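Puf (Pumilio/fbf) domain-containing protein 7, confirmed by transcript evidence (Caenorhabditis elegans, PDB 3V71) binds the consensus sequence 5'-CUCUGUAUCUUGU-3' in mRNA 3'-UTRs and modulates mRNA expression and stability, with roles in oocyte formation and early embryonic divisions. Local coordinates at residues R151-L156 / Q188-R193; S325-A330 / L345-W350; G20-F25 / E53-S58; E86-L91 / H121-Q126. One frame throughout, in Å; residues are numbered along the deposited sequence.

In the fold
The four contacts sample helix-to-helix packing at points along one curved helical array. Contacts 3 and 4, in the N-terminal part, have centres about 21 Å apart and touch: Thr56 packs on Leu90. Contact 4 in turn meets contact 1, also about 21 Å away between centres, where Leu156 lies against Val124. Contact 2 is remote from these three, about 38 Å from contact 1 and 70 Å from contact 3 between centres, and on the opposite side of the chain's centre from contacts 3 and 4. Only contact 1 borders the bound RNA, with a nearest atom at about 3 Å. The nearest atom of contact 2 lies about 10 Å from the RNA, and that of contact 4 about 21 Å. Contact 3 is the farthest from it.

Contact 1: residues R151-L156 / Q188-R193; sequences RVVKQL and QQVIDR
A joint between two Pumilio repeats, predicted as the fourth and fifth, brings Arg193 alongside the backbone at the C-terminal end of helix 146-153 and Val153 against Val190. The two valines cross at about a right angle, with Val153 CG2 and Val190 CG2 3.9 Å apart. In Arg193, CG stands anti to the backbone N (chi1 -161°) and comes near Val153 CG1; a bend at chi2 then carries CD past the Val153 carbonyl. Arg193 NE comes within 2.9 Å of Val153 O and Arg193 NH2 within 3.1 Å of Leu156 O, but poor angles keep both from counting as hydrogen bonds. Lys154 C and Gln155 CA lie at the guanidinium edge, in its plane. Helix 183-194 also carries Gln188, which packs on an adenine base, as expected of the RNA-facing helix of a Pumilio repeat. Arg193 NH1 is paired with Glu196, so a leucine in place of Arg193 would probably leave that carboxylate without its charged mate and the Val153 carbonyl without its cationic neighbour. Across the helix end, Arg151 NH1, still in the helix, donates to Gln155 OE1 beyond it at 3.1 Å, nearly straight (164°), while Lys154 CE lies above one face of that guanidinium, towards the rim.

Contact 2: residues S325-A330 / L345-W350; sequences SICTAA and LLYSGW
Tyr347 reaches from helix 344-365 towards Cys327 and Ala330, its CB pointing at helix 316-330. With CG anti to its own carbonyl carbon (chi1 -87°), the ring begins 3.9 Å from Ala330 CB at CG. Next, CD1 of Tyr347 lies 3.6 Å from Cys327 CA, which sits at the ring edge. Farther out, Tyr347 CE1 comes to 3.4 Å from Ala330 CB, a methyl over the ring face in a CH-pi contact, 17° off the normal. Ile326 CG2 meets the same CE1 in the ring plane at 3.9 Å. Tyr347 CZ still lies 3.6 Å from Ala330 CB before OH ends the chain. Trp350 CZ3 lies over the centre of the opposite face, so a methyl lies over one side and the corner of a tilted indole over the other. The contact joins the closing helix of the predicted eighth Pumilio repeat to the long helix 344-365, the short segments approaching to 9.1 Å between axes at 137°. An alanine in place of Tyr347 would probably open a gap between Ala330 CB and the Trp350 indole. One turn beyond Tyr347, Trp350 CB lies 3.6 Å from Cys327 SG, which sits at the indole edge, near its plane, in a sulfur-aromatic contact. Met289 touches both residues.

Contact 3: residues G20-F25 / E53-S58; sequences GQLIDF and EKFTES
The backbones of Leu22 and Lys54 stay 8.1 Å apart between CA atoms, and those of Ile23 and Phe55 7.8 Å, so side chains alone bridge the two segments. Gly20, with phi +72°, is the C-prime residue of a Schellman motif that ends helix 13-18; Gln21 follows at the N-cap position of helix 22-27, and Phe25 N already bonds to Gln21 O. Leu22 and Ile23 thus lie on the first turn of the new helix, facing the C-terminal part of helix 46-56. This is plain packing at the N-terminal end of the Pumilio array, around the predicted first repeat and its junction with the second, far from the RNA. Leu22 crosses Phe55 at about a right angle: its CG lies 3.8 Å from Phe55 CZ, and its CD2 stands over one face of the ring, towards the rim, 21° off the normal in a CH-pi contact. The same Leu22 CD2 touches Lys54 CG at 3.8 Å, the two side chains running past each other in opposite directions. Ile23 works on the ring edge instead. A chi2 of -60° turns its CD1 into the plane of Phe55, 3.7 Å from CE1. Lys54 NZ forms a long salt bridge with Glu57 OE2. Among the neighbouring helices, Leu35 of helix 29-37 backs Leu22, Leu61 of helix 59-66 meets Ile23, and Leu65 with Ile74 and Leu78 of helix 71-80 pack around Phe55.

Contact 4: residues E86-L91 / H121-Q126; sequences EQRELL and HSNVFQ
Gln87 and Asn123 meet in the close-packed part of this contact, whereas Arg88 and Gln126 lie nearer its solvent side. Asn123 ND2 donates to Gln87 OE1, but the modelled 2.3 Å is too short and the angle poor, so the exact geometry is doubtful; the two amide planes stand 82° apart. The other end of the buried Gln87 amide is held more surely, NE2 bonding to Ala82 O and weakly to Asp120 OD1. Beside it, Leu91 has CG anti to the backbone N (chi1 -169°). Its CD2 lies 3.7 Å from Asn123 O and 4.0 Å from Asn123 CB. The two segments lie in adjoining repeats, predicted as Pumilio 2 and 3, on what are probably equivalent helices, and run parallel within 6° at 10.3 Å between axes, the side-by-side stacking that builds the alpha-helical array of PUF proteins. Towards solvent the contact thins. Arg88 offers only CG, 3.8 Å from Asn123 OD1, before its chain extends onward to NE. Gln126, bent at chi2, crosses Leu91 at about a right angle, though its amide crowds Ser122 O in the model and its placement is uncertain.

Contact 1: residues R151-L156 / Q188-R193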
loop_
_atom_site.group_PDB
_atom_site.type_symbol
_atom_site.label_atom_id
_atom_site.label_comp_id
_atom_site.label_asym_id
_atom_site.label_seq_id
_atom_site.Cartn_x
_atom_site.Cartn_y
_atom_site.Cartn_z
ATOM N N ARG A 151 -5.989 -8.015 -4.258
ATOM C CA ARG A 151 -7.363 -8.150 -4.746
ATOM C C ARG A 151 -8.335 -8.660 -3.684
ATOM O O ARG A 151 -9.443 -8.132 -3.534
ATOM C CB ARG A 151 -7.402 -9.079 -5.956
ATOM C CG ARG A 151 -8.785 -9.254 -6.540
ATOM C CD ARG A 151 -9.262 -7.969 -7.173
ATOM N NE ARG A 151 -8.411 -7.614 -8.296
ATOM C CZ ARG A 151 -8.733 -6.729 -9.231
ATOM N NH1 ARG A 151 -9.901 -6.102 -9.173
ATOM N NH2 ARG A 151 -7.888 -6.475 -10.225
ATOM N N VAL A 152 -7.930 -9.698 -2.962
ATOM C CA VAL A 152 -8.763 -10.246 -1.903
ATOM C C VAL A 152 -9.134 -9.168 -0.887
ATOM O O VAL A 152 -10.307 -8.926 -0.616
ATOM C CB VAL A 152 -8.046 -11.378 -1.168
ATOM C CG1 VAL A 152 -8.751 -11.690 0.167
ATOM C CG2 VAL A 152 -7.942 -12.602 -2.060
ATOM N N VAL A 153 -8.108 -8.536 -0.328
ATOM C CA VAL A 153 -8.267 -7.431 0.599
ATOM C C VAL A 153 -9.073 -6.299 -0.015
ATOM O O VAL A 153 -10.105 -5.901 0.518
ATOM C CB VAL A 153 -6.886 -6.872 1.015
ATOM C CG1 VAL A 153 -7.013 -5.469 1.578
ATOM C CG2 VAL A 153 -6.206 -7.804 2.008
ATOM N N LYS A 154 -8.599 -5.790 -1.146
ATOM C CA LYS A 154 -9.106 -4.535 -1.692
ATOM C C LYS A 154 -10.528 -4.603 -2.258
ATOM O O LYS A 154 -11.000 -3.633 -2.847
ATOM C CB LYS A 154 -8.117 -3.935 -2.717
ATOM C CG LYS A 154 -8.095 -4.619 -4.102
ATOM C CD LYS A 154 -6.756 -4.387 -4.857
ATOM C CE LYS A 154 -6.750 -5.025 -6.265
ATOM N NZ LYS A 154 -5.368 -5.245 -6.829
ATOM N N GLN A 155 -11.220 -5.725 -2.079
ATOM C CA GLN A 155 -12.599 -5.792 -2.560
ATOM C C GLN A 155 -13.410 -7.019 -2.150
ATOM O O GLN A 155 -14.409 -7.343 -2.780
ATOM C CB GLN A 155 -12.657 -5.616 -4.078
ATOM C CG GLN A 155 -12.271 -6.842 -4.861
ATOM C CD GLN A 155 -12.888 -6.839 -6.247
ATOM O OE1 GLN A 155 -12.235 -6.481 -7.231
ATOM N NE2 GLN A 155 -14.160 -7.231 -6.332
ATOM N N LEU A 156 -12.987 -7.692 -1.089
ATOM C CA LEU A 156 -13.807 -8.726 -0.470
ATOM C C LEU A 156 -14.085 -8.392 0.997
ATOM O O LEU A 156 -13.268 -7.747 1.661
ATOM C CB LEU A 156 -13.139 -10.100 -0.589
ATOM C CG LEU A 156 -13.405 -10.883 -1.878
ATOM C CD1 LEU A 156 -12.750 -12.256 -1.838
ATOM C CD2 LEU A 156 -14.902 -11.017 -2.108
ATOM N N GLN A 188 -0.467 -0.867 3.546
ATOM C CA GLN A 188 -1.209 0.374 3.385
ATOM C C GLN A 188 -2.663 0.104 3.027
ATOM O O GLN A 188 -3.578 0.663 3.634
ATOM C CB GLN A 188 -0.565 1.241 2.305
ATOM C CG GLN A 188 0.902 1.554 2.565
ATOM C CD GLN A 188 1.501 2.464 1.512
ATOM O OE1 GLN A 188 2.603 2.215 1.004
ATOM N NE2 GLN A 188 0.778 3.530 1.177
ATOM N N GLN A 189 -2.867 -0.763 2.039
ATOM C CA GLN A 189 -4.198 -1.078 1.536
ATOM C C GLN A 189 -5.051 -1.789 2.563
ATOM O O GLN A 189 -6.242 -1.511 2.669
ATOM C CB GLN A 189 -4.107 -1.937 0.280
ATOM C CG GLN A 189 -3.577 -1.212 -0.939
ATOM C CD GLN A 189 -3.220 -2.169 -2.056
ATOM O OE1 GLN A 189 -3.005 -3.363 -1.824
ATOM N NE2 GLN A 189 -3.161 -1.654 -3.278
ATOM N N VAL A 190 -4.454 -2.723 3.301
ATOM C CA VAL A 190 -5.179 -3.418 4.363
ATOM C C VAL A 190 -5.721 -2.433 5.390
ATOM O O VAL A 190 -6.877 -2.526 5.817
ATOM C CB VAL A 190 -4.287 -4.409 5.112
ATOM C CG1 VAL A 190 -4.981 -4.875 6.390
ATOM C CG2 VAL A 190 -3.945 -5.581 4.229
ATOM N N ILE A 191 -4.860 -1.502 5.792
ATOM C CA ILE A 191 -5.223 -0.446 6.715
ATOM C C ILE A 191 -6.333 0.408 6.134
ATOM O O ILE A 191 -7.388 0.567 6.737
ATOM C CB ILE A 191 -4.012 0.440 7.017
ATOM C CG1 ILE A 191 -3.042 -0.302 7.932
ATOM C CG2 ILE A 191 -4.445 1.757 7.645
ATOM C CD1 ILE A 191 -1.784 0.464 8.200
ATOM N N ASP A 192 -6.088 0.962 4.956
ATOM C CA ASP A 192 -7.098 1.746 4.269
ATOM C C ASP A 192 -8.466 1.058 4.356
ATOM O O ASP A 192 -9.501 1.706 4.523
ATOM C CB ASP A 192 -6.696 1.924 2.808
ATOM C CG ASP A 192 -7.357 3.120 2.168
ATOM O OD1 ASP A 192 -8.519 3.409 2.526
ATOM O OD2 ASP A 192 -6.712 3.779 1.320
ATOM N N ARG A 193 -8.442 -0.267 4.265
ATOM C CA ARG A 193 -9.635 -1.092 4.151
ATOM C C ARG A 193 -10.330 -1.264 5.499
ATOM O O ARG A 193 -11.558 -1.199 5.589
ATOM C CB ARG A 193 -9.233 -2.458 3.576
ATOM C CG ARG A 193 -10.347 -3.298 2.959
ATOM C CD ARG A 193 -10.909 -2.666 1.688
ATOM N NE ARG A 193 -11.805 -3.571 0.962
ATOM C CZ ARG A 193 -12.952 -4.049 1.440
ATOM N NH1 ARG A 193 -13.359 -3.725 2.663
ATOM N NH2 ARG A 193 -13.693 -4.863 0.698
#

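Contact 2: residues S325-A330 / L345-W350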
loop_
_atom_site.group_PDB
_atom_site.type_symbol
_atom_site.label_atom_id
_atom_site.label_comp_id
_atom_site.label_asym_id
_atom_site.label_seq_id
_atom_site.Cartn_x
_atom_site.Cartn_y
_atom_site.Cartn_z
ATOM N N SER A 325 8.347 26.330 6.135
ATOM C CA SER A 325 7.164 26.303 5.278
ATOM C C SER A 325 5.902 26.400 6.108
ATOM O O SER A 325 5.077 27.289 5.912
ATOM C CB SER A 325 7.126 25.014 4.472
ATOM O OG SER A 325 8.218 24.939 3.571
ATOM N N ILE A 326 5.764 25.470 7.044
ATOM C CA ILE A 326 4.631 25.444 7.955
ATOM C C ILE A 326 4.340 26.790 8.626
ATOM O O ILE A 326 3.208 27.268 8.590
ATOM C CB ILE A 326 4.821 24.361 9.024
ATOM C CG1 ILE A 326 4.855 22.981 8.362
ATOM C CG2 ILE A 326 3.728 24.448 10.095
ATOM C CD1 ILE A 326 4.810 21.822 9.345
ATOM N N CYS A 327 5.349 27.396 9.239
ATOM C CA CYS A 327 5.154 28.670 9.928
ATOM C C CYS A 327 4.596 29.769 9.031
ATOM O O CYS A 327 3.578 30.382 9.350
ATOM C CB CYS A 327 6.454 29.143 10.568
ATOM S SG CYS A 327 6.889 28.230 12.036
ATOM N N THR A 328 5.266 30.023 7.914
ATOM C CA THR A 328 4.901 31.138 7.053
ATOM C C THR A 328 3.530 30.943 6.398
ATOM O O THR A 328 2.754 31.895 6.271
ATOM C CB THR A 328 5.979 31.397 5.984
ATOM O OG1 THR A 328 6.055 30.281 5.089
ATOM C CG2 THR A 328 7.327 31.593 6.647
ATOM N N ALA A 329 3.232 29.711 5.988
ATOM C CA ALA A 329 1.916 29.384 5.447
ATOM C C ALA A 329 0.823 29.756 6.445
ATOM O O ALA A 329 -0.233 30.261 6.072
ATOM C CB ALA A 329 1.837 27.907 5.106
ATOM N N ALA A 330 1.088 29.501 7.719
ATOM C CA ALA A 330 0.161 29.847 8.783
ATOM C C ALA A 330 0.133 31.351 9.026
ATOM O O ALA A 330 -0.771 31.873 9.678
ATOM C CB ALA A 330 0.537 29.122 10.050
ATOM N N LEU A 345 0.734 34.119 17.390
ATOM C CA LEU A 345 1.908 34.769 17.946
ATOM C C LEU A 345 2.953 33.711 18.263
ATOM O O LEU A 345 4.134 34.010 18.428
ATOM C CB LEU A 345 1.533 35.544 19.208
ATOM C CG LEU A 345 2.552 36.602 19.630
ATOM C CD1 LEU A 345 2.889 37.512 18.444
ATOM C CD2 LEU A 345 2.041 37.407 20.820
ATOM N N LEU A 346 2.495 32.468 18.345
ATOM C CA LEU A 346 3.354 31.327 18.623
ATOM C C LEU A 346 4.132 30.943 17.356
ATOM O O LEU A 346 5.345 30.731 17.390
ATOM C CB LEU A 346 2.488 30.165 19.112
ATOM C CG LEU A 346 3.163 28.905 19.642
ATOM C CD1 LEU A 346 4.026 29.238 20.837
ATOM C CD2 LEU A 346 2.125 27.867 20.007
ATOM N N TYR A 347 3.416 30.852 16.241
ATOM C CA TYR A 347 4.029 30.681 14.932
ATOM C C TYR A 347 5.033 31.799 14.692
ATOM O O TYR A 347 6.161 31.566 14.261
ATOM C CB TYR A 347 2.955 30.738 13.847
ATOM C CG TYR A 347 2.284 29.419 13.549
ATOM C CD1 TYR A 347 2.849 28.524 12.649
ATOM C CD2 TYR A 347 1.074 29.076 14.141
ATOM C CE1 TYR A 347 2.237 27.312 12.352
ATOM C CE2 TYR A 347 0.450 27.861 13.851
ATOM C CZ TYR A 347 1.037 26.983 12.953
ATOM O OH TYR A 347 0.434 25.775 12.647
ATOM N N SER A 348 4.599 33.022 14.963
ATOM C CA SER A 348 5.449 34.195 14.841
ATOM C C SER A 348 6.733 34.006 15.637
ATOM O O SER A 348 7.813 34.390 15.198
ATOM C CB SER A 348 4.707 35.430 15.346
ATOM O OG SER A 348 5.446 36.604 15.086
ATOM N N GLY A 349 6.604 33.414 16.817
ATOM C CA GLY A 349 7.754 33.143 17.650
ATOM C C GLY A 349 8.754 32.255 16.939
ATOM O O GLY A 349 9.963 32.500 17.003
ATOM N N TRP A 350 8.242 31.237 16.249
ATOM C CA TRP A 350 9.081 30.233 15.600
ATOM C C TRP A 350 9.748 30.747 14.332
ATOM O O TRP A 350 10.937 30.538 14.097
ATOM C CB TRP A 350 8.252 29.000 15.282
ATOM C CG TRP A 350 7.661 28.365 16.497
ATOM C CD1 TRP A 350 8.155 28.410 17.768
ATOM C CD2 TRP A 350 6.455 27.593 16.561
ATOM N NE1 TRP A 350 7.337 27.706 18.619
ATOM C CE2 TRP A 350 6.284 27.196 17.902
ATOM C CE3 TRP A 350 5.503 27.195 15.611
ATOM C CZ2 TRP A 350 5.198 26.420 18.320
ATOM C CZ3 TRP A 350 4.425 26.424 16.030
ATOM C CH2 TRP A 350 4.283 26.046 17.371
#

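Contact 3: residues G20-F25 / E53-S58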
loop_
_atom_site.group_PDB
_atom_site.type_symbol
_atom_site.label_atom_id
_atom_site.label_comp_id
_atom_site.label_asym_id
_atom_site.label_seq_id
_atom_site.Cartn_x
_atom_site.Cartn_y
_atom_site.Cartn_z
ATOM N N GLY A 20 -10.826 -28.783 -34.795
ATOM C CA GLY A 20 -9.726 -29.020 -33.875
ATOM C C GLY A 20 -8.843 -27.802 -33.698
ATOM O O GLY A 20 -7.733 -27.894 -33.170
ATOM N N GLN A 21 -9.355 -26.656 -34.132
ATOM C CA GLN A 21 -8.571 -25.428 -34.189
ATOM C C GLN A 21 -8.793 -24.498 -32.998
ATOM O O GLN A 21 -8.420 -23.331 -33.044
ATOM C CB GLN A 21 -8.877 -24.672 -35.489
ATOM C CG GLN A 21 -8.182 -25.231 -36.718
ATOM C CD GLN A 21 -6.683 -25.378 -36.513
ATOM O OE1 GLN A 21 -6.181 -26.488 -36.295
ATOM N NE2 GLN A 21 -5.960 -24.257 -36.571
ATOM N N LEU A 22 -9.388 -25.014 -31.930
ATOM C CA LEU A 22 -9.794 -24.167 -30.816
ATOM C C LEU A 22 -8.625 -23.681 -29.954
ATOM O O LEU A 22 -8.597 -22.532 -29.510
ATOM C CB LEU A 22 -10.808 -24.900 -29.949
ATOM C CG LEU A 22 -11.709 -23.960 -29.157
ATOM C CD1 LEU A 22 -12.526 -23.112 -30.123
ATOM C CD2 LEU A 22 -12.607 -24.742 -28.206
ATOM N N ILE A 23 -7.662 -24.557 -29.709
ATOM C CA ILE A 23 -6.536 -24.187 -28.880
ATOM C C ILE A 23 -5.573 -23.330 -29.676
ATOM O O ILE A 23 -4.912 -22.453 -29.126
ATOM C CB ILE A 23 -5.812 -25.418 -28.336
ATOM C CG1 ILE A 23 -6.737 -26.192 -27.406
ATOM C CG2 ILE A 23 -4.603 -25.004 -27.550
ATOM C CD1 ILE A 23 -7.198 -25.385 -26.211
ATOM N N ASP A 24 -5.503 -23.585 -30.978
ATOM C CA ASP A 24 -4.660 -22.801 -31.875
ATOM C C ASP A 24 -5.098 -21.340 -31.885
ATOM O O ASP A 24 -4.280 -20.436 -31.797
ATOM C CB ASP A 24 -4.724 -23.369 -33.296
ATOM C CG ASP A 24 -4.369 -24.848 -33.356
ATOM O OD1 ASP A 24 -4.567 -25.557 -32.340
ATOM O OD2 ASP A 24 -3.902 -25.300 -34.430
ATOM N N PHE A 25 -6.400 -21.116 -31.995
ATOM C CA PHE A 25 -6.953 -19.769 -31.956
ATOM C C PHE A 25 -6.633 -19.035 -30.664
ATOM O O PHE A 25 -6.236 -17.870 -30.698
ATOM C CB PHE A 25 -8.467 -19.806 -32.161
ATOM C CG PHE A 25 -8.879 -19.622 -33.583
ATOM C CD1 PHE A 25 -8.283 -20.371 -34.587
ATOM C CD2 PHE A 25 -9.854 -18.700 -33.922
ATOM C CE1 PHE A 25 -8.650 -20.207 -35.911
ATOM C CE2 PHE A 25 -10.228 -18.530 -35.240
ATOM C CZ PHE A 25 -9.624 -19.284 -36.238
ATOM N N GLU A 53 -16.117 -26.949 -22.297
ATOM C CA GLU A 53 -15.645 -28.271 -21.927
ATOM C C GLU A 53 -14.329 -28.617 -22.608
ATOM O O GLU A 53 -13.476 -29.281 -22.020
ATOM C CB GLU A 53 -16.721 -29.309 -22.219
ATOM C CG GLU A 53 -17.971 -29.067 -21.375
ATOM C CD GLU A 53 -18.926 -30.245 -21.349
ATOM O OE1 GLU A 53 -18.923 -31.044 -22.315
ATOM O OE2 GLU A 53 -19.677 -30.365 -20.353
ATOM N N LYS A 54 -14.155 -28.141 -23.838
ATOM C CA LYS A 54 -12.927 -28.376 -24.583
ATOM C C LYS A 54 -11.740 -27.680 -23.925
ATOM O O LYS A 54 -10.611 -28.181 -23.961
ATOM C CB LYS A 54 -13.075 -27.896 -26.020
ATOM C CG LYS A 54 -11.918 -28.298 -26.916
ATOM C CD LYS A 54 -11.792 -29.822 -27.028
ATOM C CE LYS A 54 -10.538 -30.233 -27.816
ATOM N NZ LYS A 54 -9.255 -29.793 -27.174
ATOM N N PHE A 55 -12.003 -26.522 -23.323
ATOM C CA PHE A 55 -10.962 -25.750 -22.649
ATOM C C PHE A 55 -10.635 -26.326 -21.284
ATOM O O PHE A 55 -9.478 -26.382 -20.886
ATOM C CB PHE A 55 -11.387 -24.289 -22.496
ATOM C CG PHE A 55 -11.187 -23.462 -23.735
ATOM C CD1 PHE A 55 -10.122 -23.716 -24.595
ATOM C CD2 PHE A 55 -12.058 -22.432 -24.042
ATOM C CE1 PHE A 55 -9.933 -22.956 -25.742
ATOM C CE2 PHE A 55 -11.876 -21.668 -25.187
ATOM C CZ PHE A 55 -10.813 -21.932 -26.041
ATOM N N THR A 56 -11.670 -26.773 -20.584
ATOM C CA THR A 56 -11.552 -27.155 -19.185
ATOM C C THR A 56 -11.404 -28.660 -18.958
ATOM O O THR A 56 -11.240 -29.103 -17.820
ATOM C CB THR A 56 -12.770 -26.662 -18.405
ATOM O OG1 THR A 56 -13.930 -27.385 -18.832
ATOM C CG2 THR A 56 -12.984 -25.180 -18.665
ATOM N N GLU A 57 -11.468 -29.446 -20.029
ATOM C CA GLU A 57 -11.382 -30.896 -19.894
ATOM C C GLU A 57 -10.003 -31.337 -19.400
ATOM O O GLU A 57 -9.896 -32.286 -18.627
ATOM C CB GLU A 57 -11.727 -31.594 -21.211
ATOM C CG GLU A 57 -10.687 -31.415 -22.311
ATOM C CD GLU A 57 -11.115 -32.023 -23.648
ATOM O OE1 GLU A 57 -12.333 -32.258 -23.842
ATOM O OE2 GLU A 57 -10.228 -32.263 -24.504
ATOM N N SER A 58 -8.958 -30.635 -19.832
ATOM C CA SER A 58 -7.587 -31.009 -19.495
ATOM C C SER A 58 -6.903 -30.003 -18.574
ATOM O O SER A 58 -6.830 -28.812 -18.868
ATOM C CB SER A 58 -6.758 -31.190 -20.769
ATOM O OG SER A 58 -5.376 -31.319 -20.477
#

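Contact 4: residues E86-L91 / H121-Q126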
loop_
_atom_site.group_PDB
_atom_site.type_symbol
_atom_site.label_atom_id
_atom_site.label_comp_id
_atom_site.label_asym_id
_atom_site.label_seq_id
_atom_site.Cartn_x
_atom_site.Cartn_y
_atom_site.Cartn_z
ATOM N N GLU A 86 -20.396 -23.689 -14.116
ATOM C CA GLU A 86 -19.142 -23.408 -14.805
ATOM C C GLU A 86 -18.043 -23.040 -13.804
ATOM O O GLU A 86 -16.912 -23.512 -13.907
ATOM C CB GLU A 86 -19.322 -22.287 -15.833
ATOM C CG GLU A 86 -20.286 -22.608 -16.957
ATOM C CD GLU A 86 -20.179 -21.637 -18.132
ATOM O OE1 GLU A 86 -19.300 -20.749 -18.101
ATOM O OE2 GLU A 86 -20.968 -21.764 -19.098
ATOM N N GLN A 87 -18.381 -22.202 -12.831
ATOM C CA GLN A 87 -17.408 -21.757 -11.845
ATOM C C GLN A 87 -16.796 -22.917 -11.080
ATOM O O GLN A 87 -15.645 -22.840 -10.653
ATOM C CB GLN A 87 -18.046 -20.799 -10.849
ATOM C CG GLN A 87 -18.569 -19.515 -11.436
ATOM C CD GLN A 87 -19.420 -18.782 -10.439
ATOM O OE1 GLN A 87 -19.568 -19.233 -9.308
ATOM N NE2 GLN A 87 -19.993 -17.655 -10.845
ATOM N N ARG A 88 -17.567 -23.981 -10.881
ATOM C CA ARG A 88 -17.072 -25.115 -10.111
ATOM C C ARG A 88 -16.072 -25.919 -10.932
ATOM O O ARG A 88 -15.141 -26.520 -10.391
ATOM C CB ARG A 88 -18.218 -26.000 -9.626
ATOM C CG ARG A 88 -19.258 -25.262 -8.809
ATOM C CD ARG A 88 -20.244 -26.227 -8.159
ATOM N NE ARG A 88 -21.561 -25.619 -7.954
ATOM C CZ ARG A 88 -22.581 -25.723 -8.807
ATOM N NH1 ARG A 88 -22.450 -26.415 -9.936
ATOM N NH2 ARG A 88 -23.741 -25.133 -8.532
ATOM N N GLU A 89 -16.258 -25.919 -12.244
ATOM C CA GLU A 89 -15.305 -26.578 -13.120
ATOM C C GLU A 89 -14.012 -25.788 -13.165
ATOM O O GLU A 89 -12.928 -26.352 -13.019
ATOM C CB GLU A 89 -15.878 -26.774 -14.526
ATOM C CG GLU A 89 -16.381 -28.187 -14.765
ATOM C CD GLU A 89 -15.377 -29.237 -14.304
ATOM O OE1 GLU A 89 -15.570 -29.799 -13.200
ATOM O OE2 GLU A 89 -14.394 -29.494 -15.036
ATOM N N LEU A 90 -14.131 -24.478 -13.356
ATOM C CA LEU A 90 -12.967 -23.599 -13.352
ATOM C C LEU A 90 -12.235 -23.724 -12.026
ATOM O O LEU A 90 -11.008 -23.804 -11.980
ATOM C CB LEU A 90 -13.390 -22.151 -13.597
ATOM C CG LEU A 90 -13.988 -21.900 -14.983
ATOM C CD1 LEU A 90 -14.813 -20.622 -15.025
ATOM C CD2 LEU A 90 -12.893 -21.876 -16.032
ATOM N N LEU A 91 -13.009 -23.761 -10.951
ATOM C CA LEU A 91 -12.467 -23.861 -9.609
ATOM C C LEU A 91 -11.616 -25.109 -9.470
ATOM O O LEU A 91 -10.472 -25.049 -9.027
ATOM C CB LEU A 91 -13.611 -23.891 -8.594
ATOM C CG LEU A 91 -13.210 -23.733 -7.133
ATOM C CD1 LEU A 91 -12.207 -22.603 -6.998
ATOM C CD2 LEU A 91 -14.438 -23.466 -6.294
ATOM N N HIS A 121 -20.179 -16.613 -3.614
ATOM C CA HIS A 121 -19.664 -16.722 -2.258
ATOM C C HIS A 121 -19.099 -18.106 -2.001
ATOM O O HIS A 121 -17.986 -18.254 -1.489
ATOM C CB HIS A 121 -20.734 -16.405 -1.212
ATOM C CG HIS A 121 -20.258 -16.596 0.195
ATOM N ND1 HIS A 121 -20.337 -17.808 0.851
ATOM C CD2 HIS A 121 -19.662 -15.740 1.060
ATOM C CE1 HIS A 121 -19.822 -17.687 2.062
ATOM N NE2 HIS A 121 -19.404 -16.443 2.214
ATOM N N SER A 122 -19.875 -19.116 -2.363
ATOM C CA SER A 122 -19.487 -20.502 -2.147
ATOM C C SER A 122 -18.138 -20.811 -2.786
ATOM O O SER A 122 -17.255 -21.376 -2.145
ATOM C CB SER A 122 -20.564 -21.432 -2.706
ATOM O OG SER A 122 -21.526 -20.692 -3.445
ATOM N N ASN A 123 -17.989 -20.421 -4.051
ATOM C CA ASN A 123 -16.779 -20.696 -4.820
ATOM C C ASN A 123 -15.578 -19.893 -4.365
ATOM O O ASN A 123 -14.514 -20.452 -4.092
ATOM C CB ASN A 123 -17.040 -20.431 -6.294
ATOM C CG ASN A 123 -18.089 -21.342 -6.856
ATOM O OD1 ASN A 123 -18.233 -22.476 -6.405
ATOM N ND2 ASN A 123 -18.837 -20.858 -7.841
ATOM N N VAL A 124 -15.755 -18.575 -4.310
ATOM C CA VAL A 124 -14.754 -17.673 -3.750
ATOM C C VAL A 124 -14.211 -18.237 -2.448
ATOM O O VAL A 124 -13.007 -18.232 -2.197
ATOM C CB VAL A 124 -15.364 -16.304 -3.442
ATOM C CG1 VAL A 124 -14.381 -15.465 -2.673
ATOM C CG2 VAL A 124 -15.779 -15.606 -4.726
ATOM N N PHE A 125 -15.124 -18.725 -1.621
ATOM C CA PHE A 125 -14.768 -19.340 -0.359
ATOM C C PHE A 125 -13.683 -20.409 -0.515
ATOM O O PHE A 125 -12.591 -20.257 0.031
ATOM C CB PHE A 125 -16.011 -19.925 0.311
ATOM C CG PHE A 125 -15.779 -20.356 1.718
ATOM C CD1 PHE A 125 -15.938 -19.460 2.763
ATOM C CD2 PHE A 125 -15.375 -21.651 2.001
ATOM C CE1 PHE A 125 -15.712 -19.850 4.065
ATOM C CE2 PHE A 125 -15.148 -22.050 3.302
ATOM C CZ PHE A 125 -15.316 -21.148 4.338
ATOM N N GLN A 126 -13.980 -21.486 -1.249
ATOM C CA GLN A 126 -13.011 -22.570 -1.441
ATOM C C GLN A 126 -11.725 -22.040 -2.051
ATOM O O GLN A 126 -10.637 -22.564 -1.802
ATOM C CB GLN A 126 -13.567 -23.678 -2.338
ATOM C CG GLN A 126 -14.719 -24.451 -1.742
ATOM C CD GLN A 126 -16.054 -23.965 -2.265
ATOM O OE1 GLN A 126 -16.174 -23.592 -3.436
ATOM N NE2 GLN A 126 -17.067 -23.957 -1.397
#